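FMN reductase (NADPH) (Bacillus subtilis, PDB 3N2S) catalyses the NADPH-dependent reduction of FMN as a homodimer, and also reduces nitroaromatic compounds, quinones and azo dyes. Local coordinates at residues A[37-40]-A[41-44]. Numbering follows the deposited sequence.
Sequences ASTS and SYVQ. With FMN (flavin mononucleotide), chain G.
At the FMN pocket of the dimer interface, Thr39 opens two overlapping β-turns and holds Tyr42 with its carbonyl and Gln44, just past them, with its hydroxyl. Tyr42 N donates to Thr39 O (3.1 Å), closing a type II turn with Ser40 and Ser41 at its corners. Val43 N reaches Ser40 O at 3.0 Å and closes a type I' turn, in which Ser41 and Tyr42 adopt left-handed backbone angles. With Thr39 OG1 anti to the backbone N (chi1 165°), the hydroxyl faces the returning chain and receives Gln44 N at 2.7 Å, also pairing with Asp113 of helix 104-127. The Thr39 methyl CG2 lies 3.7 Å from Gln44 CG and comes to the edge of the Tyr42 ring, near its plane. Replacing Thr39 by alanine is likely to leave Gln44 N without its acceptor, Asp113 without this partner and a gap beside Gln44 CG and the Tyr42 ring edge. Gln44 NE2 turns back to Tyr42 O in a nearly straight bond (177°) lying in its own amide plane, and OE1 takes Leu176 N of the second subunit. Thr39 N donates to FMN O3' (3.1 Å), and Ser40 OG sits over the face of the dimethylbenzene ring, 3.1 Å from FMN C7. Both turns lie in the loop between helix 24-35 and strand 46-51 that supplies one wall of the intersubunit FMN site characteristic of the nitroreductase fold.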
loop_
_atom_site.group_PDB
_atom_site.type_symbol
_atom_site.label_atom_id
_atom_site.label_comp_id
_atom_site.label_asym_id
_atom_site.label_seq_id
_atom_site.Cartn_x
_atom_site.Cartn_y
_atom_site.Cartn_z
ATOM N N ALA A 37 1.111 -3.880 -10.481
ATOM C CA ALA A 37 0.284 -2.913 -9.742
ATOM C C ALA A 37 0.439 -1.516 -10.331
ATOM O O ALA A 37 1.479 -1.187 -10.904
ATOM C CB ALA A 37 0.698 -2.890 -8.261
ATOM N N SER A 38 -0.594 -0.686 -10.179
ATOM C CA SER A 38 -0.543 0.734 -10.553
ATOM C C SER A 38 0.623 1.371 -9.787
ATOM O O SER A 38 1.023 0.885 -8.716
ATOM C CB SER A 38 -1.831 1.440 -10.134
ATOM O OG SER A 38 -2.942 0.936 -10.857
ATOM N N THR A 39 1.158 2.451 -10.340
ATOM C CA THR A 39 2.300 3.165 -9.784
ATOM C C THR A 39 2.166 4.667 -10.072
ATOM O O THR A 39 1.954 5.048 -11.223
ATOM C CB THR A 39 3.624 2.557 -10.299
ATOM O OG1 THR A 39 4.664 3.488 -10.030
ATOM C CG2 THR A 39 3.598 2.269 -11.821
ATOM N N SER A 40 2.254 5.509 -9.026
ATOM C CA SER A 40 2.124 6.982 -9.143
ATOM C C SER A 40 3.118 7.525 -10.159
ATOM O O SER A 40 4.311 7.263 -10.038
ATOM C CB SER A 40 2.405 7.663 -7.809
ATOM O OG SER A 40 1.503 7.272 -6.793
ATOM N N SER A 41 2.606 8.237 -11.187
ATOM C CA SER A 41 3.386 8.838 -12.269
ATOM C C SER A 41 4.392 7.885 -12.917
ATOM O O SER A 41 5.456 8.341 -13.346
ATOM C CB SER A 41 4.059 10.120 -11.801
ATOM O OG SER A 41 3.066 11.060 -11.423
ATOM N N TYR A 42 4.090 6.559 -12.910
ATOM C CA TYR A 42 4.905 5.497 -13.538
ATOM C C TYR A 42 6.293 5.361 -12.869
ATOM O O TYR A 42 7.185 4.707 -13.427
ATOM C CB TYR A 42 5.073 5.895 -15.030
ATOM C CG TYR A 42 5.337 4.826 -16.061
ATOM C CD1 TYR A 42 5.155 3.476 -15.763
ATOM C CD2 TYR A 42 5.695 5.166 -17.365
ATOM C CE1 TYR A 42 5.348 2.492 -16.734
ATOM C CE2 TYR A 42 5.891 4.195 -18.340
ATOM C CZ TYR A 42 5.730 2.860 -18.020
ATOM O OH TYR A 42 5.874 1.926 -19.016
ATOM N N VAL A 43 6.474 5.961 -11.679
ATOM C CA VAL A 43 7.772 5.982 -10.980
ATOM C C VAL A 43 8.289 4.650 -10.479
ATOM O O VAL A 43 9.514 4.499 -10.349
ATOM C CB VAL A 43 7.931 7.126 -9.936
ATOM C CG1 VAL A 43 7.495 8.466 -10.520
ATOM C CG2 VAL A 43 7.139 6.830 -8.661
ATOM N N GLN A 44 7.378 3.692 -10.163
ATOM C CA GLN A 44 7.724 2.350 -9.660
ATOM C C GLN A 44 8.768 2.474 -8.533
ATOM O O GLN A 44 9.854 1.891 -8.604
ATOM C CB GLN A 44 8.232 1.449 -10.818
ATOM C CG GLN A 44 7.192 1.232 -11.909
ATOM C CD GLN A 44 7.800 0.801 -13.234
ATOM O OE1 GLN A 44 8.097 -0.362 -13.454
ATOM N NE2 GLN A 44 7.925 1.714 -14.162
HETATM N N1 FMN G . -3.396 8.353 -12.935
HETATM C C2 FMN G . -4.105 9.484 -13.249
HETATM O O2 FMN G . -4.545 9.663 -14.389
HETATM N N3 FMN G . -4.282 10.446 -12.314
HETATM C C4 FMN G . -3.899 10.429 -11.017
HETATM O O4 FMN G . -4.108 11.316 -10.242
HETATM C C4A FMN G . -3.181 9.197 -10.618
HETATM N N5 FMN G . -2.802 9.030 -9.359
HETATM C C5A FMN G . -2.236 7.785 -9.011
HETATM C C6 FMN G . -1.950 7.587 -7.626
HETATM C C7 FMN G . -1.481 6.350 -7.178
HETATM C C7M FMN G . -1.251 6.146 -5.702
HETATM C C8 FMN G . -1.194 5.282 -8.150
HETATM C C8M FMN G . -0.672 3.992 -7.732
HETATM C C9 FMN G . -1.450 5.504 -9.526
HETATM C C9A FMN G . -1.967 6.752 -9.980
HETATM N N10 FMN G . -2.341 6.989 -11.321
HETATM C C10 FMN G . -2.972 8.151 -11.700
HETATM C "C1'" FMN G . -2.146 5.944 -12.341
HETATM C "C2'" FMN G . -0.676 5.855 -12.736
HETATM O "O2'" FMN G . -0.417 6.973 -13.577
HETATM C "C3'" FMN G . -0.504 4.561 -13.527
HETATM O "O3'" FMN G . -0.728 3.463 -12.633
HETATM C "C4'" FMN G . 0.914 4.456 -14.192
HETATM O "O4'" FMN G . 1.013 5.406 -15.274
HETATM C "C5'" FMN G . 1.151 3.027 -14.782
HETATM O "O5'" FMN G . 0.137 2.816 -15.759
HETATM P P FMN G . -0.815 1.532 -15.675
HETATM O O1P FMN G . -1.848 1.793 -16.784
HETATM O O2P FMN G . -1.652 1.618 -14.357
HETATM O O3P FMN G . -0.057 0.217 -15.718
#